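Local coordinates for protein putative alpha KG dependent 2,4-D dioxygenase (Burkholderia xenovorans, PDB 5J92) that probably acts as an iron(II)- and 2-oxoglutarate-dependent dioxygenase of the TfdA family, oxidising a substrate that is not established, at residues D124-A132 and A197-L205; L172-S181 and Y218-W229. All blocks are in the same frame, centred on the assembly; numbering follows the deposited sequence.

Contact 1 (D124-A132 and A197-L205). With FE2 (Fe (II) ion), chain E.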
# COMPACT_ATOMS: atom_id res chain seq x y z
N ASP A 124 -14.31 6.32 -8.73
CA ASP A 124 -14.42 7.51 -9.58
C ASP A 124 -15.26 8.61 -8.94
O ASP A 124 -16.40 8.39 -8.53
CB ASP A 124 -15.01 7.15 -10.94
CG ASP A 124 -13.99 6.47 -11.82
OD1 ASP A 124 -12.83 6.43 -11.37
OD2 ASP A 124 -14.34 6.01 -12.94
N ALA A 125 -14.69 9.83 -8.91
CA ALA A 125 -15.37 11.04 -8.46
C ALA A 125 -15.91 10.93 -7.03
O ALA A 125 -16.84 11.66 -6.65
CB ALA A 125 -16.50 11.44 -9.42
N SER A 126 -15.32 10.05 -6.21
CA SER A 126 -15.68 10.01 -4.80
C SER A 126 -15.33 11.32 -4.11
O SER A 126 -15.81 11.57 -3.00
CB SER A 126 -14.98 8.83 -4.10
OG SER A 126 -13.58 9.05 -3.93
N TYR A 127 -14.48 12.15 -4.73
CA TYR A 127 -14.15 13.47 -4.21
C TYR A 127 -15.23 14.50 -4.48
O TYR A 127 -15.05 15.67 -4.11
CB TYR A 127 -12.82 13.95 -4.80
CG TYR A 127 -12.77 13.98 -6.32
CD1 TYR A 127 -13.22 15.09 -7.02
CD2 TYR A 127 -12.25 12.91 -7.04
CE1 TYR A 127 -13.18 15.12 -8.40
CE2 TYR A 127 -12.21 12.93 -8.42
CZ TYR A 127 -12.67 14.05 -9.10
OH TYR A 127 -12.61 14.09 -10.47
N LEU A 128 -16.34 14.13 -5.17
CA LEU A 128 -17.47 15.01 -5.43
C LEU A 128 -18.64 14.67 -4.52
O LEU A 128 -18.81 13.51 -4.13
CB LEU A 128 -17.94 14.89 -6.89
CG LEU A 128 -16.94 15.26 -7.99
CD1 LEU A 128 -17.57 15.09 -9.37
CD2 LEU A 128 -16.40 16.68 -7.79
N PRO A 129 -19.47 15.65 -4.15
CA PRO A 129 -20.70 15.32 -3.43
C PRO A 129 -21.57 14.35 -4.19
O PRO A 129 -22.28 13.55 -3.57
CB PRO A 129 -21.40 16.68 -3.25
CG PRO A 129 -20.32 17.67 -3.35
CD PRO A 129 -19.28 17.11 -4.29
N LEU A 130 -21.53 14.38 -5.52
CA LEU A 130 -22.29 13.46 -6.36
C LEU A 130 -21.31 12.63 -7.19
O LEU A 130 -20.96 13.02 -8.31
CB LEU A 130 -23.28 14.22 -7.23
CG LEU A 130 -24.18 13.42 -8.17
CD1 LEU A 130 -24.89 12.38 -7.37
CD2 LEU A 130 -25.19 14.34 -8.82
N PRO A 131 -20.88 11.47 -6.69
CA PRO A 131 -19.84 10.70 -7.37
C PRO A 131 -20.39 9.93 -8.57
O PRO A 131 -21.55 10.05 -8.94
CB PRO A 131 -19.35 9.73 -6.28
CG PRO A 131 -19.94 10.24 -5.00
CD PRO A 131 -21.22 10.89 -5.39
N ALA A 132 -19.50 9.13 -9.17
CA ALA A 132 -19.85 8.36 -10.35
C ALA A 132 -20.74 7.19 -9.98
O ALA A 132 -20.68 6.66 -8.86
CB ALA A 132 -18.58 7.83 -11.03
N ALA A 197 -14.09 24.81 -6.76
CA ALA A 197 -15.10 23.98 -7.42
C ALA A 197 -15.05 22.54 -6.92
O ALA A 197 -16.08 21.85 -6.90
CB ALA A 197 -14.91 24.01 -8.94
N LEU A 198 -13.88 22.07 -6.52
CA LEU A 198 -13.69 20.69 -6.07
C LEU A 198 -13.38 20.64 -4.58
O LEU A 198 -12.57 19.85 -4.12
CB LEU A 198 -12.59 20.01 -6.89
CG LEU A 198 -12.79 20.03 -8.40
CD1 LEU A 198 -11.60 19.44 -9.15
CD2 LEU A 198 -14.06 19.29 -8.77
N ALA A 199 -14.06 21.49 -3.81
CA ALA A 199 -13.82 21.52 -2.37
C ALA A 199 -14.09 20.14 -1.77
O ALA A 199 -14.92 19.38 -2.28
CB ALA A 199 -14.73 22.56 -1.71
N PRO A 200 -13.37 19.78 -0.70
CA PRO A 200 -13.55 18.44 -0.11
C PRO A 200 -14.99 18.21 0.34
O PRO A 200 -15.72 19.14 0.67
CB PRO A 200 -12.59 18.45 1.09
CG PRO A 200 -11.57 19.49 0.73
CD PRO A 200 -12.28 20.53 -0.07
N CYS A 201 -15.39 16.94 0.32
CA CYS A 201 -16.74 16.57 0.74
C CYS A 201 -16.65 15.39 1.70
O CYS A 201 -15.56 14.93 2.07
CB CYS A 201 -17.63 16.25 -0.46
SG CYS A 201 -17.05 14.86 -1.46
N ILE A 202 -17.82 14.90 2.11
CA ILE A 202 -17.93 13.82 3.08
C ILE A 202 -18.90 12.76 2.57
O ILE A 202 -19.94 13.09 1.99
CB ILE A 202 -18.36 14.37 4.46
CG1 ILE A 202 -17.19 15.16 5.07
CG2 ILE A 202 -18.85 13.28 5.39
CD1 ILE A 202 -17.56 15.95 6.30
N HIS A 203 -18.54 11.49 2.75
CA HIS A 203 -19.41 10.37 2.43
C HIS A 203 -19.33 9.34 3.55
O HIS A 203 -18.30 9.21 4.22
CB HIS A 203 -19.01 9.67 1.11
CG HIS A 203 -19.06 10.55 -0.10
ND1 HIS A 203 -20.23 11.09 -0.58
CD2 HIS A 203 -18.08 10.96 -0.94
CE1 HIS A 203 -19.97 11.82 -1.65
NE2 HIS A 203 -18.67 11.75 -1.89
N GLU A 204 -20.42 8.59 3.73
CA GLU A 204 -20.44 7.51 4.70
C GLU A 204 -19.52 6.38 4.27
O GLU A 204 -19.46 6.03 3.08
CB GLU A 204 -21.87 6.98 4.86
CG GLU A 204 -22.81 7.96 5.55
CD GLU A 204 -24.23 7.44 5.64
OE1 GLU A 204 -24.48 6.31 5.17
OE2 GLU A 204 -25.10 8.17 6.18
N LEU A 205 -18.85 5.76 5.24
CA LEU A 205 -17.86 4.73 4.94
C LEU A 205 -18.52 3.40 4.60
O LEU A 205 -18.00 2.67 3.74
CB LEU A 205 -16.89 4.57 6.11
CG LEU A 205 -15.76 3.53 5.96
CD1 LEU A 205 -14.82 3.86 4.77
CD2 LEU A 205 -14.98 3.41 7.24
FE FE2 E . -10.74 6.03 -12.59
O HOH W 1 -12.48 17.13 -3.32
O HOH W 2 -15.55 18.28 -4.51
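His203, on strand 201-204, reaches from the sheet into the bend of the loop 124-132. Its CB leaves the strand toward the loop, with CG anti to the carbonyl carbon (chi1 -60°), and the ring enters edge first among backbone carbonyls. CD2 of His203 comes to 3.1 Å from Ser126 O. CE1 of His203 looks toward Pro129 O, and NE2 of His203 donates to Leu128 O at 2.9 Å. This bond is bent (133° at the hydrogen), although the acceptor lies almost in the imidazole plane. Pro131 comes from the opposite direction, its CG 3.7 Å from His203 NE2, while Tyr176 meets the same ring edge-to-face.

Two residues earlier, Cys201 also points at the loop. Cys201 SG, placed between its own backbone N and carbonyl carbon (chi1 61°), packs 3.5 Å from Leu128 C, and Cys201 CB approaches Pro129 CG. Nearer the end of helix 192-197, the methyl CD2 of Leu198 presses on Leu128 CD2 at 3.6 Å and also approaches the edge of the Tyr127 ring. Two waters lie at this corner, both hydrogen-bonded to Tyr127 O; one also reaches Leu198 O and the other Ala199 O.

The loop is shaped by a type I turn from Ala125 to Leu128, closed by Leu128 N to Ala125 O. Ser126 OG turns elsewhere, to His222 and Ser220. At the start of the loop Asp124 OD1 binds the iron at 2.5 Å, and its OD2 is hydrogen-bonded to Ser135 OG. With His122 and His271, Asp124 completes the two-histidine, one-carboxylate facial triad of the iron(II)/2-oxoglutarate dioxygenases.

Contact 2 (L172-S181 and Y218-W229)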
# COMPACT_ATOMS: atom_id res chain seq x y z
N LEU A 172 -19.29 5.26 10.47
CA LEU A 172 -18.30 6.30 10.25
C LEU A 172 -18.54 7.00 8.91
O LEU A 172 -19.12 6.44 7.98
CB LEU A 172 -16.89 5.71 10.26
CG LEU A 172 -16.35 5.08 11.55
CD1 LEU A 172 -14.92 4.67 11.30
CD2 LEU A 172 -16.45 6.05 12.73
N SER A 173 -18.06 8.24 8.83
CA SER A 173 -17.98 8.97 7.59
C SER A 173 -16.54 9.44 7.41
O SER A 173 -15.79 9.59 8.37
CB SER A 173 -18.95 10.17 7.56
OG SER A 173 -20.29 9.72 7.54
N CYS A 174 -16.17 9.66 6.15
CA CYS A 174 -14.81 10.03 5.80
C CYS A 174 -14.79 11.32 5.00
O CYS A 174 -15.77 11.68 4.36
CB CYS A 174 -14.13 8.95 4.97
SG CYS A 174 -13.80 7.44 5.86
N HIS A 175 -13.63 11.98 5.04
CA HIS A 175 -13.35 13.15 4.22
C HIS A 175 -12.77 12.70 2.88
O HIS A 175 -11.86 11.86 2.86
CB HIS A 175 -12.35 14.08 4.91
CG HIS A 175 -12.84 14.66 6.21
ND1 HIS A 175 -13.70 15.74 6.26
CD2 HIS A 175 -12.53 14.37 7.50
CE1 HIS A 175 -13.92 16.08 7.52
NE2 HIS A 175 -13.23 15.26 8.29
N TYR A 176 -13.28 13.24 1.77
CA TYR A 176 -12.78 12.95 0.43
C TYR A 176 -12.32 14.26 -0.20
O TYR A 176 -13.06 15.25 -0.17
CB TYR A 176 -13.86 12.26 -0.43
CG TYR A 176 -14.32 10.91 0.11
CD1 TYR A 176 -15.16 10.83 1.23
CD2 TYR A 176 -13.94 9.71 -0.50
CE1 TYR A 176 -15.59 9.61 1.73
CE2 TYR A 176 -14.37 8.47 0.00
CZ TYR A 176 -15.18 8.43 1.11
OH TYR A 176 -15.60 7.21 1.62
N ASP A 177 -11.10 14.26 -0.76
CA ASP A 177 -10.36 15.51 -1.02
C ASP A 177 -9.42 15.29 -2.21
O ASP A 177 -8.32 14.76 -2.04
CB ASP A 177 -9.59 15.90 0.24
CG ASP A 177 -8.88 17.23 0.14
OD1 ASP A 177 -8.78 17.82 -0.96
OD2 ASP A 177 -8.40 17.68 1.20
N ILE A 178 -9.83 15.75 -3.40
CA ILE A 178 -9.04 15.46 -4.60
C ILE A 178 -7.68 16.16 -4.54
O ILE A 178 -6.67 15.60 -4.97
CB ILE A 178 -9.83 15.83 -5.87
CG1 ILE A 178 -9.08 15.40 -7.13
CG2 ILE A 178 -10.16 17.32 -5.92
CD1 ILE A 178 -8.83 13.91 -7.23
N MET A 179 -7.64 17.38 -4.00
CA MET A 179 -6.38 18.11 -3.95
C MET A 179 -5.40 17.44 -3.00
O MET A 179 -4.19 17.40 -3.27
CB MET A 179 -6.63 19.57 -3.55
CG MET A 179 -7.43 20.36 -4.58
SD MET A 179 -6.69 20.26 -6.23
CE MET A 179 -8.06 20.82 -7.27
N ALA A 180 -5.90 16.88 -1.90
CA ALA A 180 -5.02 16.13 -1.01
C ALA A 180 -4.49 14.87 -1.68
O ALA A 180 -3.30 14.54 -1.54
CB ALA A 180 -5.77 15.78 0.28
N SER A 181 -5.34 14.15 -2.43
CA SER A 181 -4.85 12.93 -3.08
C SER A 181 -3.88 13.25 -4.20
O SER A 181 -2.90 12.51 -4.41
CB SER A 181 -6.02 12.09 -3.61
OG SER A 181 -6.67 12.73 -4.71
N TYR A 218 -16.55 2.27 1.41
CA TYR A 218 -16.32 3.36 0.47
C TYR A 218 -14.86 3.80 0.54
O TYR A 218 -14.53 4.93 0.92
CB TYR A 218 -17.26 4.53 0.74
CG TYR A 218 -17.47 5.43 -0.45
CD1 TYR A 218 -16.71 5.27 -1.60
CD2 TYR A 218 -18.44 6.43 -0.43
CE1 TYR A 218 -16.91 6.08 -2.71
CE2 TYR A 218 -18.65 7.24 -1.53
CZ TYR A 218 -17.88 7.06 -2.67
OH TYR A 218 -18.08 7.87 -3.77
N LEU A 219 -13.97 2.92 0.10
CA LEU A 219 -12.56 3.24 0.08
C LEU A 219 -12.20 3.96 -1.21
O LEU A 219 -12.84 3.76 -2.25
CB LEU A 219 -11.71 1.98 0.23
CG LEU A 219 -11.98 1.15 1.51
CD1 LEU A 219 -11.00 -0.02 1.60
CD2 LEU A 219 -11.90 2.03 2.75
N SER A 220 -11.18 4.81 -1.14
CA SER A 220 -10.68 5.50 -2.32
C SER A 220 -9.42 6.23 -1.93
O SER A 220 -9.30 6.72 -0.80
CB SER A 220 -11.73 6.49 -2.87
OG SER A 220 -11.29 7.05 -4.09
N SER A 221 -8.49 6.35 -2.88
CA SER A 221 -7.34 7.20 -2.63
C SER A 221 -7.76 8.63 -2.28
O SER A 221 -6.97 9.38 -1.71
CB SER A 221 -6.42 7.23 -3.84
OG SER A 221 -7.07 7.87 -4.93
N HIS A 222 -8.98 9.03 -2.67
CA HIS A 222 -9.47 10.37 -2.38
C HIS A 222 -9.82 10.56 -0.91
O HIS A 222 -9.87 11.71 -0.46
CB HIS A 222 -10.70 10.68 -3.25
CG HIS A 222 -10.48 10.42 -4.71
ND1 HIS A 222 -11.32 9.65 -5.47
CD2 HIS A 222 -9.50 10.85 -5.55
CE1 HIS A 222 -10.88 9.60 -6.71
NE2 HIS A 222 -9.77 10.32 -6.79
N ALA A 223 -10.10 9.48 -0.18
CA ALA A 223 -10.45 9.55 1.23
C ALA A 223 -9.20 9.81 2.06
O ALA A 223 -8.20 9.10 1.92
CB ALA A 223 -11.11 8.24 1.68
N THR A 224 -9.25 10.82 2.92
CA THR A 224 -8.07 11.17 3.69
C THR A 224 -8.14 10.70 5.14
O THR A 224 -7.16 10.15 5.64
CB THR A 224 -7.82 12.68 3.65
OG1 THR A 224 -8.96 13.37 4.16
CG2 THR A 224 -7.58 13.11 2.22
N HIS A 225 -9.25 10.95 5.83
CA HIS A 225 -9.37 10.58 7.24
C HIS A 225 -10.85 10.52 7.62
O HIS A 225 -11.74 10.71 6.79
CB HIS A 225 -8.57 11.55 8.15
CG HIS A 225 -9.00 12.99 8.10
ND1 HIS A 225 -8.94 13.76 6.95
CD2 HIS A 225 -9.44 13.82 9.08
CE1 HIS A 225 -9.34 14.99 7.22
NE2 HIS A 225 -9.64 15.06 8.51
N VAL A 226 -11.10 10.26 8.91
CA VAL A 226 -12.43 9.93 9.42
C VAL A 226 -13.03 11.18 10.06
O VAL A 226 -12.36 11.84 10.86
CB VAL A 226 -12.36 8.77 10.42
CG1 VAL A 226 -13.73 8.55 11.11
CG2 VAL A 226 -11.90 7.48 9.71
N VAL A 227 -14.28 11.50 9.71
CA VAL A 227 -14.95 12.67 10.27
C VAL A 227 -15.08 12.53 11.78
O VAL A 227 -15.49 11.48 12.29
CB VAL A 227 -16.34 12.87 9.63
CG1 VAL A 227 -17.04 14.13 10.19
CG2 VAL A 227 -16.25 12.96 8.12
N GLY A 228 -14.76 13.60 12.51
CA GLY A 228 -14.94 13.58 13.94
C GLY A 228 -13.88 12.84 14.72
O GLY A 228 -14.05 12.65 15.93
N TRP A 229 -12.84 12.33 14.05
CA TRP A 229 -11.66 11.72 14.62
C TRP A 229 -10.45 12.59 14.36
O TRP A 229 -10.37 13.24 13.31
CB TRP A 229 -11.36 10.35 14.00
CG TRP A 229 -12.24 9.23 14.45
CD1 TRP A 229 -13.46 9.31 15.08
CD2 TRP A 229 -11.96 7.84 14.28
NE1 TRP A 229 -13.96 8.03 15.31
CE2 TRP A 229 -13.05 7.12 14.83
CE3 TRP A 229 -10.89 7.12 13.72
CZ2 TRP A 229 -13.10 5.73 14.83
CZ3 TRP A 229 -10.95 5.73 13.72
CH2 TRP A 229 -12.05 5.05 14.26
O HOH W 3 -17.36 9.55 11.44
O HOH W 4 -13.48 15.76 11.12
O HOH W 5 -9.29 16.14 3.80
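An antiparallel strand pair, 173-176 with 223-226, forms one margin of a four-stranded sheet, 223-226 being an outermost strand. His175 N donates to His225 O and Thr224 N to His175 O, with Val227 N to Ser173 O and Asp177 N to His222 O beyond them. The non-hydrogen-bonded pairs are Cys174 with Val226 and Tyr176 with Ala223.

On the face bearing His175 and His225, their imidazoles form an offset stack, centroids 4.2 Å apart and planes at 28°. His175 CD2 stands over the His225 face, 3.1 Å from His225 NE2. With CG of His225 between its backbone N and carbonyl carbon (chi1 61°), the ring reaches back toward His175, and its ND1 shares a hydrogen bond with Thr224 OG1. Val227 CG2 sits almost centrally over a face of the His175 ring, 3.9 Å from its centroid, in a CH-pi contact. A water joins His175 NE2 to Gly228 N.

On the other face, Tyr176 takes Ala223 CB over its ring, while its OH donates in the carbonyl plane, on a lone pair, to Tyr218 O at 2.6 Å. Leu172 CD2 meets Val226 CG1 and Trp229 CZ2, both at 4.0 Å. Beyond the strand, Asp177 N-caps helix 178-184, its OD1 accepting from Ala180 N from above the carboxylate plane. Ile178 CD1 packs 3.6 Å from His222 CD2; ND1 of that ring is hydrogen-bonded to Ser126 OG.

Leu238 of helix 231-245 packs on Cys174 and Ala223, so the helix covers this face of both strands, an alpha/beta layer set on a four-stranded antiparallel sheet.

Overall arrangement
From the N terminus the chain runs through the six-stranded sheet's first strands to the iron-binding loop 124-132, then by way of strands 132-139 and 149-153 to segment 172-181. Helix 192-197 leads into 197-205, where contact 1 closes a loop back over 64 residues. Strand 215-217 follows, and 218-229 closes contact 2 over 36. The segments alternate, so the two closures cross rather than nest. Strands 201-208 and 173-176 are neighbours in the four-stranded sheet, and Leu205 O with Tyr218 N and Ser126 OG with His222 ND1 probably bond the contacts directly. Together they tie that peripheral sheet to the loop at the metal site.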